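Local structure of delta-1-pyrroline-5-carboxylate dehydrogenase, mitochondrial (4E3X) at residues D123-F128 / P223-N228; K130-L135 / E165-F170. The protein catalyses the NAD+-dependent oxidation of L-glutamate gamma-semialdehyde to L-glutamate, the second and last step in the breakdown of proline. One frame throughout, in Å; residues are numbered along the deposited sequence.

Contact 1 (D123-F128 / P223-N228); sequences DRAQVF and PALMGN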
ATOM      1  N   ASP B 123     -22.071  -9.705   4.529  1.00 15.56           N
ATOM      2  CA  ASP B 123     -22.691  -9.455   5.823  1.00 15.88           C
ATOM      3  C   ASP B 123     -22.083  -8.235   6.511  1.00 14.21           C
ATOM      4  O   ASP B 123     -22.784  -7.461   7.164  1.00 14.86           O
ATOM      5  CB  ASP B 123     -22.582 -10.685   6.727  1.00 17.70           C
ATOM      6  CG  ASP B 123     -23.346 -11.880   6.183  1.00 21.39           C
ATOM      7  OD1 ASP B 123     -24.101 -11.711   5.203  1.00 23.52           O
ATOM      8  OD2 ASP B 123     -23.199 -12.985   6.736  1.00 23.53           O
ATOM      9  N   ARG B 124     -20.775  -8.061   6.376  1.00 10.96           N
ATOM     10  CA  ARG B 124     -20.160  -6.849   6.898  1.00  9.93           C
ATOM     11  C   ARG B 124     -20.655  -5.626   6.123  1.00  9.67           C
ATOM     12  O   ARG B 124     -20.973  -4.588   6.713  1.00 10.08           O
ATOM     13  CB  ARG B 124     -18.632  -6.946   6.870  1.00  9.28           C
ATOM     14  CG  ARG B 124     -18.085  -8.097   7.710  1.00  8.96           C
ATOM     15  CD  ARG B 124     -16.591  -7.959   7.941  1.00  8.84           C
ATOM     16  NE  ARG B 124     -15.815  -8.042   6.708  1.00  7.59           N
ATOM     17  CZ  ARG B 124     -14.977  -9.029   6.407  1.00  8.52           C
ATOM     18  NH1 ARG B 124     -14.813 -10.052   7.236  1.00  8.66           N
ATOM     19  NH2 ARG B 124     -14.306  -8.997   5.267  1.00 10.15           N
ATOM     20  N   ALA B 125     -20.745  -5.758   4.802  1.00  8.69           N
ATOM     21  CA  ALA B 125     -21.200  -4.653   3.961  1.00 10.43           C
ATOM     22  C   ALA B 125     -22.621  -4.217   4.320  1.00 10.43           C
ATOM     23  O   ALA B 125     -22.951  -3.032   4.255  1.00 10.98           O
ATOM     24  CB  ALA B 125     -21.102  -5.024   2.484  1.00 11.04           C
ATOM     25  N   GLN B 126     -23.451  -5.174   4.722  1.00 11.23           N
ATOM     26  CA  GLN B 126     -24.836  -4.882   5.070  1.00 11.81           C
ATOM     27  C   GLN B 126     -24.958  -3.881   6.220  1.00 10.86           C
ATOM     28  O   GLN B 126     -25.869  -3.051   6.224  1.00 11.47           O
ATOM     29  CB  GLN B 126     -25.577  -6.178   5.401  1.00 13.66           C
ATOM     30  N   VAL B 127     -24.050  -3.961   7.192  1.00 10.09           N
ATOM     31  CA  VAL B 127     -24.038  -3.000   8.286  1.00 10.23           C
ATOM     32  C   VAL B 127     -23.905  -1.585   7.732  1.00  9.20           C
ATOM     33  O   VAL B 127     -24.652  -0.680   8.103  1.00 10.20           O
ATOM     34  CB  VAL B 127     -22.869  -3.278   9.250  1.00 10.98           C
ATOM     35  CG1 VAL B 127     -22.731  -2.156  10.280  1.00 12.39           C
ATOM     36  CG2 VAL B 127     -23.063  -4.626   9.926  1.00 12.04           C
ATOM     37  N   PHE B 128     -22.967  -1.405   6.812  1.00  8.09           N
ATOM     38  CA  PHE B 128     -22.690  -0.079   6.270  1.00  8.01           C
ATOM     39  C   PHE B 128     -23.784   0.411   5.332  1.00  8.56           C
ATOM     40  O   PHE B 128     -24.105   1.597   5.331  1.00  9.28           O
ATOM     41  CB  PHE B 128     -21.292  -0.052   5.657  1.00  7.94           C
ATOM     42  CG  PHE B 128     -20.234  -0.234   6.679  1.00  8.61           C
ATOM     43  CD1 PHE B 128     -19.742  -1.495   6.972  1.00  9.29           C
ATOM     44  CD2 PHE B 128     -19.787   0.849   7.414  1.00  8.89           C
ATOM     45  CE1 PHE B 128     -18.796  -1.667   7.963  1.00 10.21           C
ATOM     46  CE2 PHE B 128     -18.853   0.686   8.400  1.00  9.24           C
ATOM     47  CZ  PHE B 128     -18.352  -0.572   8.675  1.00  9.80           C
ATOM     48  N   PRO B 223     -11.717   0.274   7.360  1.00  5.98           N
ATOM     49  CA  PRO B 223     -11.003  -0.910   7.861  1.00  6.65           C
ATOM     50  C   PRO B 223     -11.958  -1.938   8.480  1.00  5.65           C
ATOM     51  O   PRO B 223     -11.771  -3.139   8.267  1.00  6.13           O
ATOM     52  CB  PRO B 223     -10.029  -0.326   8.896  1.00  7.00           C
ATOM     53  CG  PRO B 223      -9.827   1.110   8.437  1.00  7.35           C
ATOM     54  CD  PRO B 223     -11.177   1.523   7.933  1.00  6.67           C
ATOM     55  N   ALA B 224     -12.980  -1.491   9.216  1.00  6.05           N
ATOM     56  CA  ALA B 224     -13.926  -2.436   9.798  1.00  6.06           C
ATOM     57  C   ALA B 224     -14.645  -3.249   8.716  1.00  5.67           C
ATOM     58  O   ALA B 224     -14.845  -4.461   8.862  1.00  6.33           O
ATOM     59  CB  ALA B 224     -14.923  -1.715  10.690  1.00  7.48           C
ATOM     60  N   LEU B 225     -15.041  -2.588   7.635  1.00  5.80           N
ATOM     61  CA  LEU B 225     -15.668  -3.267   6.505  1.00  6.66           C
ATOM     62  C   LEU B 225     -14.825  -4.433   5.999  1.00  7.05           C
ATOM     63  O   LEU B 225     -15.357  -5.485   5.626  1.00  7.25           O
ATOM     64  CB  LEU B 225     -15.903  -2.274   5.368  1.00  7.35           C
ATOM     65  CG  LEU B 225     -16.350  -2.830   4.018  1.00  8.07           C
ATOM     66  CD1 LEU B 225     -17.775  -3.383   4.085  1.00  8.65           C
ATOM     67  CD2 LEU B 225     -16.221  -1.722   2.972  1.00  8.86           C
ATOM     68  N   MET B 226     -13.505  -4.254   6.017  1.00  6.45           N
ATOM     69  CA  MET B 226     -12.581  -5.251   5.493  1.00  6.95           C
ATOM     70  C   MET B 226     -12.172  -6.302   6.523  1.00  7.51           C
ATOM     71  O   MET B 226     -11.235  -7.058   6.302  1.00  8.59           O
ATOM     72  CB  MET B 226     -11.351  -4.557   4.905  1.00  6.62           C
ATOM     73  CG  MET B 226     -11.695  -3.554   3.811  1.00  7.31           C
ATOM     74  SD  MET B 226     -12.699  -4.218   2.474  1.00  8.54           S
ATOM     75  CE  MET B 226     -11.519  -5.280   1.653  1.00 10.64           C
ATOM     76  N   GLY B 227     -12.904  -6.377   7.627  1.00  6.71           N
ATOM     77  CA  GLY B 227     -12.665  -7.433   8.599  1.00  6.75           C
ATOM     78  C   GLY B 227     -11.704  -7.079   9.710  1.00  6.73           C
ATOM     79  O   GLY B 227     -11.263  -7.949  10.455  1.00  7.65           O
ATOM     80  N   ASN B 228     -11.366  -5.799   9.810  1.00  5.82           N
ATOM     81  CA  ASN B 228     -10.525  -5.333  10.900  1.00  5.55           C
ATOM     82  C   ASN B 228     -11.311  -4.915  12.128  1.00  5.50           C
ATOM     83  O   ASN B 228     -12.515  -4.657  12.059  1.00  6.69           O
ATOM     84  CB  ASN B 228      -9.673  -4.162  10.434  1.00  5.19           C
ATOM     85  CG  ASN B 228      -8.766  -4.554   9.309  1.00  5.21           C
ATOM     86  OD1 ASN B 228      -7.786  -5.253   9.535  1.00  6.64           O
ATOM     87  ND2 ASN B 228      -9.109  -4.153   8.081  1.00  6.08           N
TER
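Arg124, on helix 121-136, reaches across to the Schellman motif in which helix 213-225 ends, close to Leu225 and Gly227. In that motif Gly227 N bonds back to Ala224 O, and Asn228 N to Pro223 O. Gly227 is the C-prime residue; at its positive phi of 92° a CB would be jammed against the preceding carbonyl oxygen, and glycine, having none, takes the place without strain. Asn228 ND2 also donates to Pro223 O (2.9 Å), on the same face of that carbonyl as the backbone N-H.

The polar link is a hydrogen bond from Arg124 NE to Leu225 O, 2.8 Å long and bent (143° at the hydrogen), the donor lying above the plane of the carbonyl. A bend at chi3 (-64°) turns the guanidinium so that Gly227 CA lies over its centre, 3.5 Å above the plane. NH1 is tied to the carbonyls of Trp116 and Asp117, so the long arginine ties the end of helix 99-118 to that of helix 213-225.

The apolar part centres on Leu225. Its CD1 lies 3.7 Å from Ala125 CA, where a small alanine lets the helix backbone come near, while Phe128 crosses it obliquely with CE1 3.9 Å from Leu225 CB. The rim of the same ring meets Ala224 edge-on, CZ lying 4.1 Å from Ala224 CB.

Contact 2 (K130-L135 / E165-F170); sequences KAADML and ELIDFF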
ATOM      1  N   LYS B 130     -26.974  -0.446   5.677  1.00  9.00           N
ATOM      2  CA  LYS B 130     -28.059  -0.091   6.592  1.00  9.78           C
ATOM      3  C   LYS B 130     -27.791   1.264   7.246  1.00  9.55           C
ATOM      4  O   LYS B 130     -28.690   2.108   7.356  1.00  9.11           O
ATOM      5  CB  LYS B 130     -28.237  -1.172   7.660  1.00 10.28           C
ATOM      6  N   ALA B 131     -26.549   1.478   7.671  1.00  8.85           N
ATOM      7  CA  ALA B 131     -26.170   2.766   8.251  1.00  9.40           C
ATOM      8  C   ALA B 131     -26.385   3.902   7.251  1.00  8.37           C
ATOM      9  O   ALA B 131     -26.895   4.967   7.608  1.00  8.40           O
ATOM     10  CB  ALA B 131     -24.728   2.726   8.726  1.00  9.35           C
ATOM     11  N   ALA B 132     -25.996   3.673   6.000  1.00  8.10           N
ATOM     12  CA  ALA B 132     -26.177   4.683   4.955  1.00  8.72           C
ATOM     13  C   ALA B 132     -27.648   5.030   4.755  1.00  8.65           C
ATOM     14  O   ALA B 132     -27.994   6.189   4.570  1.00  9.25           O
ATOM     15  CB  ALA B 132     -25.561   4.217   3.652  1.00  8.41           C
ATOM     16  N   ASP B 133     -28.507   4.020   4.793  1.00  9.27           N
ATOM     17  CA  ASP B 133     -29.938   4.223   4.629  1.00 11.01           C
ATOM     18  C   ASP B 133     -30.505   5.055   5.781  1.00 10.68           C
ATOM     19  O   ASP B 133     -31.332   5.949   5.571  1.00 10.87           O
ATOM     20  CB  ASP B 133     -30.635   2.861   4.532  1.00 14.29           C
ATOM     21  CG  ASP B 133     -32.126   2.973   4.278  1.00 18.00           C
ATOM     22  OD1 ASP B 133     -32.523   3.100   3.100  1.00 20.06           O
ATOM     23  OD2 ASP B 133     -32.901   2.903   5.252  1.00 19.52           O
ATOM     24  N   MET B 134     -30.043   4.778   6.998  1.00 10.03           N
ATOM     25  CA  MET B 134     -30.473   5.547   8.164  1.00 10.61           C
ATOM     26  C   MET B 134     -30.026   7.003   8.063  1.00  9.21           C
ATOM     27  O   MET B 134     -30.790   7.923   8.338  1.00 10.23           O
ATOM     28  CB  MET B 134     -29.927   4.915   9.440  1.00 10.62           C
ATOM     29  CG  MET B 134     -30.468   3.511   9.698  1.00 11.99           C
ATOM     30  SD  MET B 134     -29.538   2.616  10.965  1.00 15.19           S
ATOM     31  CE  MET B 134     -29.973   3.578  12.408  1.00 14.89           C
ATOM     32  N   LEU B 135     -28.776   7.208   7.663  1.00  9.19           N
ATOM     33  CA  LEU B 135     -28.230   8.551   7.483  1.00  9.01           C
ATOM     34  C   LEU B 135     -28.969   9.314   6.389  1.00  9.51           C
ATOM     35  O   LEU B 135     -29.166  10.521   6.505  1.00 10.17           O
ATOM     36  CB  LEU B 135     -26.741   8.477   7.150  1.00  8.85           C
ATOM     37  CG  LEU B 135     -25.822   8.084   8.304  1.00  9.64           C
ATOM     38  CD1 LEU B 135     -24.489   7.567   7.771  1.00 10.02           C
ATOM     39  CD2 LEU B 135     -25.609   9.265   9.242  1.00 10.77           C
ATOM     40  N   GLU B 165     -21.333  12.813   1.686  1.00  8.29           N
ATOM     41  CA  GLU B 165     -20.038  12.149   1.603  1.00  9.01           C
ATOM     42  C   GLU B 165     -19.976  10.894   2.467  1.00  7.51           C
ATOM     43  O   GLU B 165     -19.453   9.873   2.035  1.00  7.91           O
ATOM     44  CB  GLU B 165     -18.896  13.096   1.966  1.00 10.74           C
ATOM     45  CG  GLU B 165     -17.540  12.507   1.626  1.00 14.37           C
ATOM     46  CD  GLU B 165     -16.417  13.510   1.758  1.00 19.59           C
ATOM     47  OE1 GLU B 165     -16.497  14.377   2.652  1.00 22.84           O
ATOM     48  OE2 GLU B 165     -15.457  13.436   0.962  1.00 21.57           O
ATOM     49  N   LEU B 166     -20.502  10.977   3.686  1.00  7.42           N
ATOM     50  CA  LEU B 166     -20.474   9.838   4.598  1.00  7.71           C
ATOM     51  C   LEU B 166     -21.296   8.672   4.048  1.00  7.06           C
ATOM     52  O   LEU B 166     -20.848   7.522   4.017  1.00  7.54           O
ATOM     53  CB  LEU B 166     -20.998  10.261   5.970  1.00  7.97           C
ATOM     54  CG  LEU B 166     -21.050   9.128   6.995  1.00  9.94           C
ATOM     55  CD1 LEU B 166     -19.701   8.437   7.105  1.00 11.12           C
ATOM     56  CD2 LEU B 166     -21.478   9.682   8.343  1.00 11.20           C
ATOM     57  N   ILE B 167     -22.501   8.987   3.596  1.00  6.96           N
ATOM     58  CA  ILE B 167     -23.359   7.998   2.967  1.00  8.00           C
ATOM     59  C   ILE B 167     -22.662   7.364   1.756  1.00  7.57           C
ATOM     60  O   ILE B 167     -22.662   6.137   1.595  1.00  7.54           O
ATOM     61  CB  ILE B 167     -24.696   8.637   2.544  1.00  7.92           C
ATOM     62  CG1 ILE B 167     -25.550   8.963   3.777  1.00  8.27           C
ATOM     63  CG2 ILE B 167     -25.468   7.736   1.595  1.00  8.83           C
ATOM     64  CD1 ILE B 167     -26.671   9.955   3.474  1.00  8.97           C
ATOM     65  N   ASP B 168     -22.035   8.196   0.929  1.00  6.50           N
ATOM     66  CA  ASP B 168     -21.328   7.690  -0.248  1.00  7.22           C
ATOM     67  C   ASP B 168     -20.136   6.797   0.122  1.00  6.62           C
ATOM     68  O   ASP B 168     -19.913   5.771  -0.521  1.00  6.94           O
ATOM     69  CB  ASP B 168     -20.853   8.832  -1.150  1.00  7.22           C
ATOM     70  CG  ASP B 168     -21.995   9.529  -1.899  1.00  8.79           C
ATOM     71  OD1 ASP B 168     -23.125   9.008  -1.920  1.00  8.88           O
ATOM     72  OD2 ASP B 168     -21.738  10.604  -2.487  1.00  9.73           O
ATOM     73  N   PHE B 169     -19.353   7.179   1.132  1.00  6.62           N
ATOM     74  CA  PHE B 169     -18.270   6.303   1.586  1.00  6.81           C
ATOM     75  C   PHE B 169     -18.841   4.933   1.944  1.00  7.06           C
ATOM     76  O   PHE B 169     -18.316   3.901   1.527  1.00  8.12           O
ATOM     77  CB  PHE B 169     -17.578   6.848   2.841  1.00  7.74           C
ATOM     78  CG  PHE B 169     -16.511   7.879   2.574  1.00  8.91           C
ATOM     79  CD1 PHE B 169     -15.544   7.686   1.599  1.00  9.94           C
ATOM     80  CD2 PHE B 169     -16.453   9.030   3.349  1.00  8.80           C
ATOM     81  CE1 PHE B 169     -14.550   8.646   1.386  1.00 10.68           C
ATOM     82  CE2 PHE B 169     -15.461   9.986   3.151  1.00 10.02           C
ATOM     83  CZ  PHE B 169     -14.512   9.796   2.164  1.00  9.82           C
ATOM     84  N   PHE B 170     -19.910   4.920   2.737  1.00  6.50           N
ATOM     85  CA  PHE B 170     -20.471   3.655   3.193  1.00  6.52           C
ATOM     86  C   PHE B 170     -20.994   2.815   2.024  1.00  6.97           C
ATOM     87  O   PHE B 170     -20.729   1.611   1.958  1.00  7.46           O
ATOM     88  CB  PHE B 170     -21.573   3.891   4.229  1.00  6.71           C
ATOM     89  CG  PHE B 170     -21.066   4.275   5.593  1.00  7.79           C
ATOM     90  CD1 PHE B 170     -19.706   4.382   5.860  1.00  8.87           C
ATOM     91  CD2 PHE B 170     -21.966   4.529   6.615  1.00  9.14           C
ATOM     92  CE1 PHE B 170     -19.257   4.729   7.129  1.00  9.60           C
ATOM     93  CE2 PHE B 170     -21.522   4.872   7.882  1.00 10.46           C
ATOM     94  CZ  PHE B 170     -20.165   4.978   8.138  1.00 10.12           C
TER
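Leu135 and Ile167 meet flank to flank where helices 121-136 and 155-180 run nearly antiparallel, their local axes at 159° and 8.8 Å apart. This is an antiparallel helix pair within the aldehyde dehydrogenase fold, with alanines on helix 121-136 set against larger side chains of helix 155-180. Leu135 CB rests 3.6 Å from Ile167 CG1. With CG1 anti to its carbonyl carbon (chi1 -71°), Ile167 extends its longer branch along Leu135 and past Ala132 O, and turns the shorter CG2 toward Ala132 CB.

The leucines meet differently: Leu135 and Leu166 stand at about a right angle, and the touch is between methyls, Leu135 CD1 to Leu166 CD2 at 3.7 Å. Leu166 sends CG anti to its backbone N (chi1 178°), which carries CD2 toward the partner helix although its CB sets off to the flank.

Phe170 adds the flat surface. Its CD2 lies 3.9 Å from Ala131 CB, and its CE2 is 4.0 Å from Leu135 CD1, both approaching obliquely; one face is covered toward the rim by Leu166 CD1 from its own helix. Ala132 CB sits 4.0 Å from Phe170 CB, and its small size allows the CA atoms of Ala132 and Ile167 to come within 4.8 Å. Helix 239-251 adds Ile248 against Leu135, Val245 against Leu166 and Leu249 against Phe170.

No hydrogen bond crosses between the two segments, so this pairing probably rests on dispersion and on the burial of hydrocarbon away from water, with the backbone polar groups largely engaged within each helix.

Overall arrangement
Contacts 1 and 2 follow one another along helix 121-136, their centres 13 Å apart: its first part meets the end of helix 213-225, its later part helix 155-180. They touch directly, with Phe128 O 3.6 Å from Phe170 CB, and the rings of Phe128 and Phe170 pack edge-to-face. Helix 155-180 also reaches contact 1, where Ala177 and Asn173 lie against Leu225, so it packs against both partners. Contact 1 lies away from the catalytic and ligand-binding residues. Contact 2 is nearer: Glu165, on its segment 165-170 though making no contact with 130-135, touches a bound proline in the pocket that includes the nucleophile Cys348, and the Leu166 side chain is about 10 Å from that of the NAD+-binding Ser208.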